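Local coordinates for protein 3'-5'-exonuclease (Saccharomyces cerevisiae, PDB 3E2V) that cuts DNA, incising double strands as an endonuclease and removing nucleotides from the 3' end as an exonuclease, probably with magnesium as cofactor, at residues N277-R282 with P305-K310. Residues are numbered along the deposited sequence; the frame is centred on the assembly and turned at random.
Sequences NGCSLR and PWCEIK
Cys279 and Cys307 join the loops that follow strands 272-276 and 298-300 of the TatD TIM barrel, an example of a disulfide tying neighbouring loops beside a metal site. Cys279 SG and Cys307 SG are bonded at 2.1 Å, with a left-handed chi3 of -99°. Asn277 packs beside this link. Its CB leads to CG, set between the backbone N and the carbonyl carbon (chi1 58°), and Asn277 CG lies 4.0 Å from Cys307 SG. Asn277 OD1 comes 3.7 Å from Cys307 SG and accepts from Ser280 N (3.2 Å), the bond that makes this an Asx motif, and more weakly from Cys279 N. Asn277 ND2, 4.1 Å from Cys307 SG, donates to Glu301 OE1 and Ser254 OG. An alanine in place of Asn277 would probably deprive Ser280 N of this side-chain acceptor and Glu301 of this amide donor, leaving the turn less firmly held. At the next residue, a water bridges Gly278 N and Cys307 O, while Gly278 CA makes a CA-H...O contact of 3.5 Å with Cys307 O. With His253 and Asp303 binding magnesium close by, the disulfide and water bridge join the two loops, while Asn277 probably steadies its own turn and ties it to Glu301 and Ser254.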
ATOM      1  N   ASN A 277       0.582  -8.013  -6.215  1.00 12.65           N
ATOM      2  CA  ASN A 277      -0.582  -8.654  -5.632  1.00 12.72           C
ATOM      3  C   ASN A 277      -1.378  -9.355  -6.739  1.00 13.51           C
ATOM      4  O   ASN A 277      -0.926  -9.436  -7.880  1.00 13.62           O
ATOM      5  CB  ASN A 277      -1.451  -7.614  -4.904  1.00 12.76           C
ATOM      6  CG  ASN A 277      -1.909  -6.480  -5.817  1.00 14.56           C
ATOM      7  OD1 ASN A 277      -2.290  -6.704  -6.971  1.00 15.28           O
ATOM      8  ND2 ASN A 277      -1.912  -5.268  -5.297  1.00 13.43           N
ATOM      9  N   GLY A 278      -2.572  -9.841  -6.418  1.00 13.21           N
ATOM     10  CA  GLY A 278      -3.364 -10.568  -7.409  1.00 13.45           C
ATOM     11  C   GLY A 278      -3.716  -9.729  -8.616  1.00 13.91           C
ATOM     12  O   GLY A 278      -3.813 -10.261  -9.724  1.00 14.92           O
ATOM     13  N   CYS A 279      -3.906  -8.424  -8.429  1.00 13.86           N
ATOM     14  CA  CYS A 279      -4.202  -7.536  -9.563  1.00 14.79           C
ATOM     15  C   CYS A 279      -3.016  -7.422 -10.538  1.00 14.71           C
ATOM     16  O   CYS A 279      -3.210  -7.199 -11.740  1.00 15.73           O
ATOM     17  CB  CYS A 279      -4.653  -6.149  -9.079  1.00 14.85           C
ATOM     18  SG  CYS A 279      -6.275  -6.127  -8.276  1.00 17.06           S
ATOM     19  N   SER A 280      -1.801  -7.582 -10.012  1.00 13.76           N
ATOM     20  CA  SER A 280      -0.569  -7.576 -10.793  1.00 14.50           C
ATOM     21  C   SER A 280      -0.401  -8.842 -11.632  1.00 14.41           C
ATOM     22  O   SER A 280       0.598  -8.946 -12.345  1.00 15.24           O
ATOM     23  CB  SER A 280       0.638  -7.535  -9.843  1.00 14.43           C
ATOM     24  OG  SER A 280       0.529  -6.468  -8.916  1.00 14.34           O
ATOM     25  N   LEU A 281      -1.328  -9.805 -11.511  1.00 14.63           N
ATOM     26  CA  LEU A 281      -1.137 -11.171 -12.061  1.00 14.60           C
ATOM     27  C   LEU A 281      -2.337 -11.631 -12.917  1.00 15.43           C
ATOM     28  O   LEU A 281      -2.530 -12.840 -13.154  1.00 15.45           O
ATOM     29  CB  LEU A 281      -0.861 -12.171 -10.909  1.00 14.14           C
ATOM     30  CG  LEU A 281       0.327 -11.865  -9.969  1.00 15.55           C
ATOM     31  CD1 LEU A 281       0.208 -12.710  -8.701  1.00 15.47           C
ATOM     32  CD2 LEU A 281       1.642 -12.117 -10.692  1.00 15.44           C
ATOM     33  N   ARG A 282      -3.151 -10.679 -13.378  1.00 16.18           N
ATOM     34  CA  ARG A 282      -4.441 -11.021 -13.989  1.00 17.16           C
ATOM     35  C   ARG A 282      -4.350 -11.526 -15.411  1.00 17.75           C
ATOM     36  O   ARG A 282      -5.090 -12.441 -15.790  1.00 17.71           O
ATOM     37  CB  ARG A 282      -5.406  -9.840 -13.904  1.00 17.98           C
ATOM     38  CG  ARG A 282      -6.011  -9.692 -12.506  1.00 18.85           C
ATOM     39  CD  ARG A 282      -6.954  -8.528 -12.423  1.00 24.04           C
ATOM     40  NE  ARG A 282      -6.216  -7.284 -12.595  1.00 26.69           N
ATOM     41  CZ  ARG A 282      -6.677  -6.084 -12.268  1.00 29.39           C
ATOM     42  NH1 ARG A 282      -7.889  -5.956 -11.737  1.00 29.47           N
ATOM     43  NH2 ARG A 282      -5.913  -5.019 -12.479  1.00 29.60           N
ATOM     44  N   PRO A 305      -9.232  -5.934   0.891  1.00 12.98           N
ATOM     45  CA  PRO A 305     -10.127  -6.970   0.375  1.00 13.65           C
ATOM     46  C   PRO A 305     -10.194  -7.098  -1.144  1.00 13.78           C
ATOM     47  O   PRO A 305     -11.017  -7.872  -1.646  1.00 14.29           O
ATOM     48  CB  PRO A 305     -11.487  -6.510   0.893  1.00 14.37           C
ATOM     49  CG  PRO A 305     -11.403  -5.012   0.751  1.00 13.44           C
ATOM     50  CD  PRO A 305      -9.960  -4.673   1.177  1.00 13.26           C
ATOM     51  N   TRP A 306      -9.378  -6.329  -1.858  1.00 14.86           N
ATOM     52  CA  TRP A 306      -9.339  -6.327  -3.321  1.00 14.84           C
ATOM     53  C   TRP A 306      -8.384  -7.383  -3.853  1.00 14.85           C
ATOM     54  O   TRP A 306      -7.689  -8.061  -3.085  1.00 13.97           O
ATOM     55  CB  TRP A 306      -8.873  -4.946  -3.804  1.00 16.95           C
ATOM     56  CG  TRP A 306      -9.549  -3.834  -3.053  1.00 19.40           C
ATOM     57  CD1 TRP A 306      -8.965  -2.937  -2.192  1.00 21.63           C
ATOM     58  CD2 TRP A 306     -10.941  -3.519  -3.076  1.00 22.90           C
ATOM     59  NE1 TRP A 306      -9.912  -2.081  -1.689  1.00 22.99           N
ATOM     60  CE2 TRP A 306     -11.134  -2.414  -2.212  1.00 22.83           C
ATOM     61  CE3 TRP A 306     -12.047  -4.058  -3.752  1.00 24.21           C
ATOM     62  CZ2 TRP A 306     -12.398  -1.839  -1.998  1.00 23.45           C
ATOM     63  CZ3 TRP A 306     -13.305  -3.483  -3.543  1.00 23.51           C
ATOM     64  CH2 TRP A 306     -13.464  -2.384  -2.672  1.00 22.68           C
ATOM     65  N   CYS A 307      -8.392  -7.547  -5.177  1.00 14.07           N
ATOM     66  CA  CYS A 307      -7.371  -8.326  -5.884  1.00 14.34           C
ATOM     67  C   CYS A 307      -7.383  -9.828  -5.617  1.00 15.26           C
ATOM     68  O   CYS A 307      -6.335 -10.491  -5.655  1.00 14.83           O
ATOM     69  CB  CYS A 307      -5.982  -7.724  -5.659  1.00 14.69           C
ATOM     70  SG  CYS A 307      -5.839  -6.007  -6.257  1.00 16.14           S
ATOM     71  N   GLU A 308      -8.581 -10.375  -5.395  1.00 15.72           N
ATOM     72  CA  GLU A 308      -8.736 -11.839  -5.330  1.00 17.08           C
ATOM     73  C   GLU A 308      -8.192 -12.454  -6.615  1.00 16.78           C
ATOM     74  O   GLU A 308      -8.455 -11.952  -7.699  1.00 16.75           O
ATOM     75  CB  GLU A 308     -10.213 -12.204  -5.168  1.00 17.43           C
ATOM     76  CG  GLU A 308     -10.473 -13.681  -4.967  1.00 20.31           C
ATOM     77  CD  GLU A 308     -11.958 -14.036  -4.965  1.00 19.32           C
ATOM     78  OE1 GLU A 308     -12.811 -13.143  -5.221  1.00 23.81           O
ATOM     79  OE2 GLU A 308     -12.277 -15.230  -4.736  1.00 23.52           O
ATOM     80  N   ILE A 309      -7.426 -13.526  -6.476  1.00 16.35           N
ATOM     81  CA  ILE A 309      -6.995 -14.327  -7.626  1.00 16.53           C
ATOM     82  C   ILE A 309      -8.169 -15.217  -8.047  1.00 16.62           C
ATOM     83  O   ILE A 309      -8.625 -16.063  -7.270  1.00 17.78           O
ATOM     84  CB  ILE A 309      -5.742 -15.135  -7.293  1.00 16.65           C
ATOM     85  CG1 ILE A 309      -4.539 -14.183  -7.145  1.00 16.28           C
ATOM     86  CG2 ILE A 309      -5.449 -16.165  -8.374  1.00 17.15           C
ATOM     87  CD1 ILE A 309      -3.357 -14.788  -6.414  1.00 16.91           C
ATOM     88  N   LYS A 310      -8.661 -14.972  -9.264  1.00 16.86           N
ATOM     89  CA  LYS A 310      -9.888 -15.607  -9.755  1.00 16.82           C
ATOM     90  C   LYS A 310      -9.587 -16.614 -10.855  1.00 16.48           C
ATOM     91  O   LYS A 310      -8.530 -16.574 -11.491  1.00 15.86           O
ATOM     92  CB  LYS A 310     -10.859 -14.556 -10.297  1.00 17.70           C
ATOM     93  CG  LYS A 310     -11.400 -13.594  -9.253  1.00 20.64           C
ATOM     94  CD  LYS A 310     -12.258 -12.538  -9.929  1.00 25.75           C
ATOM     95  CE  LYS A 310     -13.055 -11.738  -8.921  1.00 30.54           C
ATOM     96  NZ  LYS A 310     -13.773 -10.646  -9.654  1.00 32.20           N
TER
HETATM   97  O   HOH W   1      -4.142 -10.307  -4.057  1.00 14.41           O